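Local structure of DyP (Bjerkandera adusta, 3MM3) at residues V17-Q22 with V120-S125; P176-W181 with H326-S331; M218-F223 with G353-E358. The protein is a dye-decolorizing peroxidase that binds heme b and probably uses hydrogen peroxide to oxidise dyes and other substrates. The protein carries 1 engineered substitution. All coordinates share one frame; numbering follows the deposited sequence.

Interaction 1: V17-Q22 with V120-S125; sequences VGMKKQ and VFLIGS
K21 and G124 bring the two backbones closest, 5.3 Å from CA to CA, and the touching ends, M19 to Q22 and L122 to S125, run at 52° to one another. This is a loop laid against a strand and not a ladder: 17-22 links helix 13-16 to strand 23-31, while 120-125 lies inside the N-terminal sheet, with L122 bonded through its backbone to N68 and I123 to R25. At G18, where the chain leaves the helix with positive phi, a side chain would jam against the carbonyl of V17. M19, buried, points toward the strand. Its CG is anti to the carbonyl carbon (chi1 -68°), and the extended chain beyond brings M19 SD to 3.6 Å from G124 N. The end of M19 meets the end of L122 tip to tip, though SD and CE are modelled too close to CD1 for that spacing to be trusted. K21 does its touching with the root of its chain: CB rests 3.4 Å from S125 O, and CG lies 3.5 Å from G124 C. A bend at chi2 (-71°) then turns the chain along the strand end, and its ammonium makes a cation-pi contact with F66. The side chain of S125 points off the other way, where OG bonds to L64 O. A CB on G124 would come tight against K21 CG, and probably against M19 too. The join is thus largely thioether and methylene carbon laid on peptide, apolar side-chain atoms against a strand's backbone.

Interaction 2: P176-W181 with H326-S331; sequences PSVTGW and HAMRSS. With HEM (protoporphyrin IX containing Fe), chain B; CYN (cyanide ion), chain C.
P176 packs against A327 and M328 where the chain enters strand 328-334, an edge strand of the C-terminal ferredoxin-like sheet in this two-domain alpha+beta barrel fold. The tight part is the proline itself. Its CD sits 3.2 Å from A327 O, and its CG lies 3.8 Å from M328 SD, the two side chains crossing obliquely. M328 bends at chi2 (-70°), which brings its thioether across to the proline, CE ending 3.3 Å from P176 O. Packing slackens in both directions from there. Toward the more open side, P176 CB meets H326 CB at 3.9 Å, and the imidazole of H326, on a partly exposed residue, turns away from the proline. Along 176-181, V178 offers CG1 to M328 CE at 4.3 Å, a loose touch, and the chain then runs out to T179 at the surface. R329, next after M328, turns to the heme instead, laying one face of its guanidinium over the porphyrin carbon C3D. R329 NH2 bonds to heme propionate O2A at 2.8 Å and also to S174 O; R329 NH1 bonds to OD1 of the engineered N171 and, with cyanide at the guanidinium edge, donates to the cyanide N at 3.0 Å, with an N-H...N angle of 150°.

Interaction 3: M218-F223 with G353-E358; sequences MAFRHF and GLLFVE. With HEM (protoporphyrin IX containing Fe), chain B; CYN (cyanide ion), chain C.
E358 O is gripped by A219 N at 2.8 Å, with a nearly straight N-H...O angle (171°), while M218 CA adds a CA-H...O contact at 3.4 Å and Q360 NE2 a weak bond. From this end an antiparallel ladder runs on through hydrogen-bonded pairs A219-E358, R221-F356 and F223-L354, joining the central strands of the C-terminal sheet. F220 and H222 share one face with L355 and V357. There the edge of the F220 ring takes V357 CG2, H222 CD2 lies alongside L355 CD2, and F26 and F28 of the N-terminal sheet meet the F220 ring, F28 edge-to-face. On the other face F223, L354, F356 and E358 border the heme, while A219 and R221 pack on F367. F356 has CG anti to its amide nitrogen (chi1 172°), which carries the ring out to the porphyrin: CE1 is 3.4 Å from heme C1C, and the same atom is 3.6 Å from the cyanide N, met at the ring's edge. F223 lies beside it in an offset edge-to-face pair, its edge toward the F356 face, planes at 61°; its CE2 is 3.6 Å from F356 CB. R221 CG comes 3.8 Å from F356 CD2 before the chain bends away to its salt-bridge partner D103. Replacing F356 with an alanine would probably open a gap beside the cyanide and leave the F223 edge without the face it packs on. L354 CD2, 3.7 Å from heme vinyl CBB, extends this lining. These two strands meet the cyanide with the ring edge of F356; the hydrogen bonds to it come from R329 on the adjoining strand and from N171.

In the fold
All three contacts are mainly buried, but they differ in place and chemistry. Interaction 3 is the core, a full backbone ladder between the middle strands of the C-terminal sheet. Interaction 2 meets that sheet at its edge: S330 N probably bonds to V357 O, and S331 OG to V357 N. From these neighbouring strands R329 and F356 reach the same heme and cyanide, one with charge and the other with an aromatic ring. Interaction 1 belongs to the N-terminal sheet, closes before the others open, and stays about 5 Å from interaction 3 at the nearest atoms. It touches interaction 2 through V17 on W181 and, unlike interactions 2 and 3, it includes an exposed residue, Q22.

Interaction 1: V17-Q22 with V120-S125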
loop_
_atom_site.group_PDB
_atom_site.type_symbol
_atom_site.label_atom_id
_atom_site.label_comp_id
_atom_site.label_asym_id
_atom_site.label_seq_id
_atom_site.Cartn_x
_atom_site.Cartn_y
_atom_site.Cartn_z
ATOM N N VAL A 17 2.377 10.223 8.469
ATOM C CA VAL A 17 3.682 9.854 8.991
ATOM C C VAL A 17 3.906 8.356 8.828
ATOM O O VAL A 17 4.971 7.921 8.365
ATOM C CB VAL A 17 3.834 10.284 10.475
ATOM C CG1 VAL A 17 5.206 9.870 11.021
ATOM C CG2 VAL A 17 3.640 11.788 10.610
ATOM N N GLY A 18 2.905 7.573 9.215
ATOM C CA GLY A 18 2.986 6.121 9.146
ATOM C C GLY A 18 3.359 5.525 10.487
ATOM O O GLY A 18 4.303 5.985 11.138
ATOM N N MET A 19 2.619 4.506 10.916
ATOM C CA MET A 19 2.887 3.887 12.219
ATOM C C MET A 19 4.265 3.227 12.300
ATOM O O MET A 19 4.943 3.340 13.323
ATOM C CB MET A 19 1.790 2.896 12.593
ATOM C CG MET A 19 0.465 3.559 12.882
ATOM S SD MET A 19 -0.725 2.350 13.413
ATOM C CE MET A 19 -2.128 3.435 13.712
ATOM N N LYS A 20 4.677 2.566 11.215
ATOM C CA LYS A 20 5.993 1.902 11.131
ATOM C C LYS A 20 6.247 0.985 12.322
ATOM O O LYS A 20 7.375 0.843 12.810
ATOM C CB LYS A 20 7.129 2.920 10.989
ATOM C CG LYS A 20 6.982 3.855 9.807
ATOM C CD LYS A 20 8.179 4.779 9.695
ATOM C CE LYS A 20 7.871 5.993 8.822
ATOM N NZ LYS A 20 7.634 5.618 7.405
ATOM N N LYS A 21 5.177 0.368 12.799
ATOM C CA LYS A 21 5.271 -0.560 13.900
ATOM C C LYS A 21 5.565 -1.963 13.389
ATOM O O LYS A 21 5.224 -2.308 12.255
ATOM C CB LYS A 21 3.986 -0.523 14.732
ATOM C CG LYS A 21 3.868 0.700 15.641
ATOM C CD LYS A 21 4.846 0.624 16.816
ATOM C CE LYS A 21 4.466 1.610 17.911
ATOM N NZ LYS A 21 5.372 1.562 19.097
ATOM N N GLN A 22 6.191 -2.772 14.238
ATOM C CA GLN A 22 6.568 -4.132 13.858
ATOM C C GLN A 22 5.377 -5.069 13.718
ATOM O O GLN A 22 5.449 -6.069 13.008
ATOM C CB GLN A 22 7.576 -4.710 14.851
ATOM C CG GLN A 22 8.942 -4.037 14.790
ATOM C CD GLN A 22 9.793 -4.575 13.663
ATOM O OE1 GLN A 22 10.243 -5.721 13.702
ATOM N NE2 GLN A 22 10.019 -3.753 12.653
ATOM N N VAL A 120 -12.833 0.157 10.421
ATOM C CA VAL A 120 -11.636 -0.569 10.808
ATOM C C VAL A 120 -10.858 0.223 11.857
ATOM O O VAL A 120 -10.615 1.422 11.688
ATOM C CB VAL A 120 -10.746 -0.903 9.566
ATOM C CG1 VAL A 120 -10.260 0.366 8.833
ATOM C CG2 VAL A 120 -9.583 -1.783 9.977
ATOM N N PHE A 121 -10.510 -0.442 12.956
ATOM C CA PHE A 121 -9.486 0.079 13.857
ATOM C C PHE A 121 -8.147 -0.481 13.396
ATOM O O PHE A 121 -7.994 -1.706 13.269
ATOM C CB PHE A 121 -9.702 -0.378 15.302
ATOM C CG PHE A 121 -10.950 0.142 15.955
ATOM C CD1 PHE A 121 -10.900 1.282 16.761
ATOM C CD2 PHE A 121 -12.153 -0.534 15.831
ATOM C CE1 PHE A 121 -12.050 1.753 17.394
ATOM C CE2 PHE A 121 -13.298 -0.079 16.462
ATOM C CZ PHE A 121 -13.247 1.068 17.239
ATOM N N LEU A 122 -7.189 0.401 13.129
ATOM C CA LEU A 122 -5.822 -0.004 12.814
ATOM C C LEU A 122 -4.995 0.184 14.071
ATOM O O LEU A 122 -4.887 1.302 14.585
ATOM C CB LEU A 122 -5.224 0.794 11.634
ATOM C CG LEU A 122 -3.794 0.464 11.150
ATOM C CD1 LEU A 122 -2.764 1.159 11.959
ATOM C CD2 LEU A 122 -3.463 -1.018 11.115
ATOM N N ILE A 123 -4.418 -0.909 14.556
ATOM C CA ILE A 123 -3.606 -0.887 15.767
ATOM C C ILE A 123 -2.177 -1.238 15.401
ATOM O O ILE A 123 -1.931 -2.304 14.833
ATOM C CB ILE A 123 -4.099 -1.922 16.802
ATOM C CG1 ILE A 123 -5.612 -1.807 17.047
ATOM C CG2 ILE A 123 -3.286 -1.806 18.108
ATOM C CD1 ILE A 123 -6.193 -2.970 17.849
ATOM N N GLY A 124 -1.235 -0.360 15.738
ATOM C CA GLY A 124 0.183 -0.643 15.510
ATOM C C GLY A 124 0.883 -0.781 16.842
ATOM O O GLY A 124 0.744 0.081 17.706
ATOM N N SER A 125 1.620 -1.871 17.024
ATOM C CA SER A 125 2.377 -2.055 18.254
ATOM C C SER A 125 3.622 -2.902 18.003
ATOM O O SER A 125 3.998 -3.153 16.849
ATOM C CB SER A 125 1.481 -2.630 19.356
ATOM O OG SER A 125 2.052 -2.380 20.633
#

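Interaction 2: P176-W181 with H326-S331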
loop_
_atom_site.group_PDB
_atom_site.type_symbol
_atom_site.label_atom_id
_atom_site.label_comp_id
_atom_site.label_asym_id
_atom_site.label_seq_id
_atom_site.Cartn_x
_atom_site.Cartn_y
_atom_site.Cartn_z
ATOM N N PRO A 176 5.459 10.112 -1.289
ATOM C CA PRO A 176 5.441 11.555 -1.569
ATOM C C PRO A 176 5.667 12.362 -0.295
ATOM O O PRO A 176 5.402 11.882 0.803
ATOM C CB PRO A 176 4.019 11.787 -2.101
ATOM C CG PRO A 176 3.191 10.713 -1.420
ATOM C CD PRO A 176 4.104 9.512 -1.326
ATOM N N SER A 177 6.169 13.583 -0.453
ATOM C CA SER A 177 6.272 14.538 0.642
ATOM C C SER A 177 5.217 15.621 0.411
ATOM O O SER A 177 5.120 16.157 -0.689
ATOM C CB SER A 177 7.678 15.140 0.658
ATOM O OG SER A 177 7.845 16.088 1.696
ATOM N N VAL A 178 4.412 15.930 1.423
ATOM C CA VAL A 178 3.418 16.999 1.268
ATOM C C VAL A 178 3.912 18.298 1.875
ATOM O O VAL A 178 4.591 18.295 2.900
ATOM C CB VAL A 178 2.005 16.656 1.847
ATOM C CG1 VAL A 178 1.440 15.403 1.184
ATOM C CG2 VAL A 178 2.024 16.534 3.373
ATOM N N THR A 179 3.562 19.398 1.225
ATOM C CA THR A 179 3.837 20.717 1.764
ATOM C C THR A 179 2.841 21.037 2.882
ATOM O O THR A 179 1.812 20.359 3.030
ATOM C CB THR A 179 3.803 21.789 0.662
ATOM O OG1 THR A 179 2.517 21.798 0.034
ATOM C CG2 THR A 179 4.854 21.488 -0.399
ATOM N N GLY A 180 3.170 22.045 3.687
ATOM C CA GLY A 180 2.313 22.474 4.793
ATOM C C GLY A 180 2.794 22.031 6.164
ATOM O O GLY A 180 2.161 22.326 7.180
ATOM N N TRP A 181 3.903 21.301 6.203
ATOM C CA TRP A 181 4.549 20.977 7.475
ATOM C C TRP A 181 6.061 20.896 7.317
ATOM O O TRP A 181 6.565 20.803 6.200
ATOM C CB TRP A 181 3.955 19.710 8.126
ATOM C CG TRP A 181 4.261 18.399 7.452
ATOM C CD1 TRP A 181 4.078 18.091 6.136
ATOM C CD2 TRP A 181 4.767 17.211 8.076
ATOM N NE1 TRP A 181 4.452 16.792 5.898
ATOM C CE2 TRP A 181 4.877 16.226 7.070
ATOM C CE3 TRP A 181 5.152 16.886 9.386
ATOM C CZ2 TRP A 181 5.354 14.936 7.328
ATOM C CZ3 TRP A 181 5.626 15.599 9.644
ATOM C CH2 TRP A 181 5.722 14.642 8.616
ATOM N N HIS A 326 -0.015 10.592 -6.826
ATOM C CA HIS A 326 0.776 10.098 -5.703
ATOM C C HIS A 326 -0.111 9.692 -4.548
ATOM O O HIS A 326 -1.200 10.241 -4.371
ATOM C CB HIS A 326 1.781 11.165 -5.265
ATOM C CG HIS A 326 2.843 11.412 -6.279
ATOM N ND1 HIS A 326 3.926 10.575 -6.438
ATOM C CD2 HIS A 326 2.952 12.359 -7.239
ATOM C CE1 HIS A 326 4.673 11.017 -7.437
ATOM N NE2 HIS A 326 4.104 12.100 -7.935
ATOM N N ALA A 327 0.362 8.725 -3.768
ATOM C CA ALA A 327 -0.377 8.266 -2.597
ATOM C C ALA A 327 0.605 7.837 -1.514
ATOM O O ALA A 327 1.734 7.474 -1.813
ATOM C CB ALA A 327 -1.291 7.110 -2.977
ATOM N N MET A 328 0.152 7.854 -0.264
ATOM C CA MET A 328 0.939 7.349 0.863
ATOM C C MET A 328 0.652 5.872 1.058
ATOM O O MET A 328 -0.502 5.450 0.960
ATOM C CB MET A 328 0.578 8.082 2.151
ATOM C CG MET A 328 0.941 9.553 2.160
ATOM S SD MET A 328 2.719 9.849 2.216
ATOM C CE MET A 328 2.732 11.584 2.666
ATOM N N ARG A 329 1.683 5.083 1.350
ATOM C CA ARG A 329 1.486 3.648 1.597
ATOM C C ARG A 329 1.898 3.261 3.003
ATOM O O ARG A 329 2.918 3.739 3.503
ATOM C CB ARG A 329 2.267 2.808 0.588
ATOM C CG ARG A 329 1.728 2.906 -0.819
ATOM C CD ARG A 329 2.642 2.234 -1.850
ATOM N NE ARG A 329 3.970 2.846 -1.794
ATOM C CZ ARG A 329 5.114 2.215 -1.532
ATOM N NH1 ARG A 329 5.164 0.891 -1.377
ATOM N NH2 ARG A 329 6.237 2.921 -1.479
ATOM N N SER A 330 1.127 2.376 3.636
ATOM C CA SER A 330 1.485 1.924 4.990
ATOM C C SER A 330 1.183 0.437 5.174
ATOM O O SER A 330 0.419 0.053 6.060
ATOM C CB SER A 330 0.798 2.788 6.070
ATOM O OG SER A 330 1.394 2.604 7.358
ATOM N N SER A 331 1.804 -0.388 4.336
ATOM C CA SER A 331 1.527 -1.829 4.320
ATOM C C SER A 331 2.367 -2.640 5.304
ATOM O O SER A 331 3.381 -2.169 5.817
ATOM C CB SER A 331 1.703 -2.368 2.908
ATOM O OG SER A 331 0.957 -1.582 1.991
HETATM C CHA HEM B . 6.630 0.140 -4.360
HETATM C CHB HEM B . 5.920 -4.537 -3.407
HETATM C CHC HEM B . 1.213 -4.017 -4.356
HETATM C CHD HEM B . 1.907 0.628 -5.422
HETATM C C1A HEM B . 6.857 -1.171 -4.052
HETATM C C2A HEM B . 8.141 -1.752 -3.748
HETATM C C3A HEM B . 7.945 -3.047 -3.495
HETATM C C4A HEM B . 6.535 -3.320 -3.607
HETATM C CMA HEM B . 9.004 -4.099 -3.125
HETATM C CAA HEM B . 9.483 -0.984 -3.768
HETATM C CBA HEM B . 9.710 -0.116 -2.527
HETATM C CGA HEM B . 9.405 1.346 -2.775
HETATM O O1A HEM B . 9.732 1.849 -3.870
HETATM O O2A HEM B . 8.876 2.018 -1.882
HETATM C C1B HEM B . 4.585 -4.811 -3.567
HETATM C C2B HEM B . 3.941 -6.075 -3.295
HETATM C C3B HEM B . 2.637 -5.929 -3.549
HETATM C C4B HEM B . 2.422 -4.555 -3.976
HETATM C CMB HEM B . 4.680 -7.343 -2.823
HETATM C CAB HEM B . 1.515 -6.975 -3.418
HETATM C CBB HEM B . 1.580 -8.009 -2.570
HETATM C C1C HEM B . 1.001 -2.730 -4.785
HETATM C C2C HEM B . -0.253 -2.208 -5.291
HETATM C C3C HEM B . -0.050 -0.910 -5.601
HETATM C C4C HEM B . 1.324 -0.600 -5.294
HETATM C CMC HEM B . -1.553 -3.038 -5.396
HETATM C CAC HEM B . -1.050 0.120 -6.166
HETATM C CBC HEM B . -1.999 -0.236 -7.031
HETATM C C1D HEM B . 3.213 0.927 -5.152
HETATM C C2D HEM B . 3.761 2.250 -5.217
HETATM C C3D HEM B . 5.217 2.100 -4.902
HETATM C C4D HEM B . 5.418 0.695 -4.678
HETATM C CMD HEM B . 3.047 3.578 -5.524
HETATM C CAD HEM B . 6.237 3.235 -4.856
HETATM C CBD HEM B . 6.627 3.554 -6.297
HETATM C CGD HEM B . 7.523 4.766 -6.378
HETATM O O1D HEM B . 8.578 4.684 -7.058
HETATM O O2D HEM B . 7.198 5.820 -5.783
HETATM N NA HEM B . 5.899 -2.151 -3.940
HETATM N NB HEM B . 3.634 -3.886 -3.982
HETATM N NC HEM B . 1.949 -1.735 -4.822
HETATM N ND HEM B . 4.214 0.014 -4.812
HETATM FE FE HEM B . 3.917 -1.958 -4.416
HETATM C C CYN C . 3.506 -1.617 -2.436
HETATM N N CYN C . 3.318 -1.514 -1.308
#

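Interaction 3: M218-F223 with G353-E358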
loop_
_atom_site.group_PDB
_atom_site.type_symbol
_atom_site.label_atom_id
_atom_site.label_comp_id
_atom_site.label_asym_id
_atom_site.label_seq_id
_atom_site.Cartn_x
_atom_site.Cartn_y
_atom_site.Cartn_z
ATOM N N MET A 218 -8.583 5.526 2.645
ATOM C CA MET A 218 -7.761 4.331 2.633
ATOM C C MET A 218 -8.311 3.324 1.629
ATOM O O MET A 218 -9.495 2.966 1.669
ATOM C CB MET A 218 -7.733 3.701 4.024
ATOM C CG MET A 218 -6.983 2.362 4.058
ATOM S SD MET A 218 -7.248 1.308 5.499
ATOM C CE MET A 218 -6.375 2.213 6.770
ATOM N N ALA A 219 -7.439 2.871 0.736
ATOM C CA ALA A 219 -7.696 1.678 -0.045
ATOM C C ALA A 219 -6.963 0.549 0.663
ATOM O O ALA A 219 -5.729 0.521 0.711
ATOM C CB ALA A 219 -7.192 1.852 -1.478
ATOM N N PHE A 220 -7.737 -0.360 1.246
ATOM C CA PHE A 220 -7.190 -1.527 1.905
ATOM C C PHE A 220 -7.309 -2.720 0.963
ATOM O O PHE A 220 -8.354 -2.920 0.333
ATOM C CB PHE A 220 -7.920 -1.826 3.222
ATOM C CG PHE A 220 -7.445 -3.094 3.876
ATOM C CD1 PHE A 220 -6.277 -3.089 4.635
ATOM C CD2 PHE A 220 -8.120 -4.298 3.695
ATOM C CE1 PHE A 220 -5.803 -4.254 5.208
ATOM C CE2 PHE A 220 -7.640 -5.461 4.275
ATOM C CZ PHE A 220 -6.483 -5.432 5.027
ATOM N N ARG A 221 -6.238 -3.506 0.858
ATOM C CA ARG A 221 -6.251 -4.749 0.069
ATOM C C ARG A 221 -5.596 -5.863 0.853
ATOM O O ARG A 221 -4.516 -5.684 1.420
ATOM C CB ARG A 221 -5.512 -4.597 -1.263
ATOM C CG ARG A 221 -5.990 -3.445 -2.136
ATOM C CD ARG A 221 -7.196 -3.858 -2.969
ATOM N NE ARG A 221 -6.807 -4.532 -4.207
ATOM C CZ ARG A 221 -7.591 -5.336 -4.921
ATOM N NH1 ARG A 221 -8.832 -5.639 -4.532
ATOM N NH2 ARG A 221 -7.127 -5.842 -6.050
ATOM N N HIS A 222 -6.265 -7.006 0.891
ATOM C CA HIS A 222 -5.722 -8.209 1.488
ATOM C C HIS A 222 -5.153 -9.080 0.368
ATOM O O HIS A 222 -5.910 -9.657 -0.406
ATOM C CB HIS A 222 -6.840 -8.936 2.246
ATOM C CG HIS A 222 -6.410 -10.218 2.879
ATOM N ND1 HIS A 222 -7.309 -11.133 3.381
ATOM C CD2 HIS A 222 -5.180 -10.748 3.072
ATOM C CE1 HIS A 222 -6.649 -12.165 3.876
ATOM N NE2 HIS A 222 -5.357 -11.963 3.690
ATOM N N PHE A 223 -3.824 -9.165 0.280
ATOM C CA PHE A 223 -3.190 -9.967 -0.769
ATOM C C PHE A 223 -2.569 -11.215 -0.194
ATOM O O PHE A 223 -1.777 -11.129 0.737
ATOM C CB PHE A 223 -2.050 -9.186 -1.429
ATOM C CG PHE A 223 -2.484 -7.967 -2.195
ATOM C CD1 PHE A 223 -3.405 -8.057 -3.242
ATOM C CD2 PHE A 223 -1.923 -6.728 -1.905
ATOM C CE1 PHE A 223 -3.776 -6.928 -3.959
ATOM C CE2 PHE A 223 -2.283 -5.593 -2.628
ATOM C CZ PHE A 223 -3.200 -5.696 -3.661
ATOM N N GLY A 353 1.214 -13.134 3.053
ATOM C CA GLY A 353 1.001 -12.093 2.053
ATOM C C GLY A 353 1.236 -10.702 2.572
ATOM O O GLY A 353 2.125 -10.479 3.399
ATOM N N LEU A 354 0.422 -9.774 2.083
ATOM C CA LEU A 354 0.593 -8.358 2.371
ATOM C C LEU A 354 -0.750 -7.755 2.735
ATOM O O LEU A 354 -1.732 -7.956 2.027
ATOM C CB LEU A 354 1.179 -7.607 1.164
ATOM C CG LEU A 354 1.672 -6.175 1.427
ATOM C CD1 LEU A 354 2.887 -6.179 2.376
ATOM C CD2 LEU A 354 2.034 -5.491 0.132
ATOM N N LEU A 355 -0.781 -7.035 3.851
ATOM C CA LEU A 355 -1.922 -6.203 4.201
ATOM C C LEU A 355 -1.577 -4.811 3.697
ATOM O O LEU A 355 -0.760 -4.100 4.285
ATOM C CB LEU A 355 -2.172 -6.218 5.725
ATOM C CG LEU A 355 -2.313 -7.632 6.307
ATOM C CD1 LEU A 355 -2.498 -7.552 7.808
ATOM C CD2 LEU A 355 -3.473 -8.408 5.671
ATOM N N PHE A 356 -2.183 -4.454 2.572
ATOM C CA PHE A 356 -1.798 -3.277 1.806
ATOM C C PHE A 356 -2.714 -2.103 2.120
ATOM O O PHE A 356 -3.939 -2.242 2.162
ATOM C CB PHE A 356 -1.834 -3.649 0.328
ATOM C CG PHE A 356 -1.645 -2.499 -0.618
ATOM C CD1 PHE A 356 -0.387 -2.210 -1.139
ATOM C CD2 PHE A 356 -2.742 -1.739 -1.036
ATOM C CE1 PHE A 356 -0.219 -1.153 -2.045
ATOM C CE2 PHE A 356 -2.587 -0.691 -1.944
ATOM C CZ PHE A 356 -1.322 -0.400 -2.459
ATOM N N VAL A 357 -2.094 -0.943 2.313
ATOM C CA VAL A 357 -2.798 0.263 2.718
ATOM C C VAL A 357 -2.274 1.418 1.876
ATOM O O VAL A 357 -1.070 1.681 1.853
ATOM C CB VAL A 357 -2.534 0.535 4.228
ATOM C CG1 VAL A 357 -3.082 1.868 4.656
ATOM C CG2 VAL A 357 -3.131 -0.564 5.100
ATOM N N GLU A 358 -3.174 2.107 1.188
ATOM C CA GLU A 358 -2.780 3.285 0.417
ATOM C C GLU A 358 -3.765 4.422 0.692
ATOM O O GLU A 358 -4.981 4.217 0.630
ATOM C CB GLU A 358 -2.716 2.936 -1.065
ATOM C CG GLU A 358 -1.970 3.927 -1.893
ATOM C CD GLU A 358 -1.570 3.399 -3.270
ATOM O OE1 GLU A 358 -2.266 2.538 -3.829
ATOM O OE2 GLU A 358 -0.539 3.861 -3.812
HETATM C CHA HEM B . 6.630 0.140 -4.360
HETATM C CHB HEM B . 5.920 -4.537 -3.407
HETATM C CHC HEM B . 1.213 -4.017 -4.356
HETATM C CHD HEM B . 1.907 0.628 -5.422
HETATM C C1A HEM B . 6.857 -1.171 -4.052
HETATM C C2A HEM B . 8.141 -1.752 -3.748
HETATM C C3A HEM B . 7.945 -3.047 -3.495
HETATM C C4A HEM B . 6.535 -3.320 -3.607
HETATM C CMA HEM B . 9.004 -4.099 -3.125
HETATM C CAA HEM B . 9.483 -0.984 -3.768
HETATM C CBA HEM B . 9.710 -0.116 -2.527
HETATM C CGA HEM B . 9.405 1.346 -2.775
HETATM O O1A HEM B . 9.732 1.849 -3.870
HETATM O O2A HEM B . 8.876 2.018 -1.882
HETATM C C1B HEM B . 4.585 -4.811 -3.567
HETATM C C2B HEM B . 3.941 -6.075 -3.295
HETATM C C3B HEM B . 2.637 -5.929 -3.549
HETATM C C4B HEM B . 2.422 -4.555 -3.976
HETATM C CMB HEM B . 4.680 -7.343 -2.823
HETATM C CAB HEM B . 1.515 -6.975 -3.418
HETATM C CBB HEM B . 1.580 -8.009 -2.570
HETATM C C1C HEM B . 1.001 -2.730 -4.785
HETATM C C2C HEM B . -0.253 -2.208 -5.291
HETATM C C3C HEM B . -0.050 -0.910 -5.601
HETATM C C4C HEM B . 1.324 -0.600 -5.294
HETATM C CMC HEM B . -1.553 -3.038 -5.396
HETATM C CAC HEM B . -1.050 0.120 -6.166
HETATM C CBC HEM B . -1.999 -0.236 -7.031
HETATM C C1D HEM B . 3.213 0.927 -5.152
HETATM C C2D HEM B . 3.761 2.250 -5.217
HETATM C C3D HEM B . 5.217 2.100 -4.902
HETATM C C4D HEM B . 5.418 0.695 -4.678
HETATM C CMD HEM B . 3.047 3.578 -5.524
HETATM C CAD HEM B . 6.237 3.235 -4.856
HETATM C CBD HEM B . 6.627 3.554 -6.297
HETATM C CGD HEM B . 7.523 4.766 -6.378
HETATM O O1D HEM B . 8.578 4.684 -7.058
HETATM O O2D HEM B . 7.198 5.820 -5.783
HETATM N NA HEM B . 5.899 -2.151 -3.940
HETATM N NB HEM B . 3.634 -3.886 -3.982
HETATM N NC HEM B . 1.949 -1.735 -4.822
HETATM N ND HEM B . 4.214 0.014 -4.812
HETATM FE FE HEM B . 3.917 -1.958 -4.416
HETATM C C CYN C . 3.506 -1.617 -2.436
HETATM N N CYN C . 3.318 -1.514 -1.308
#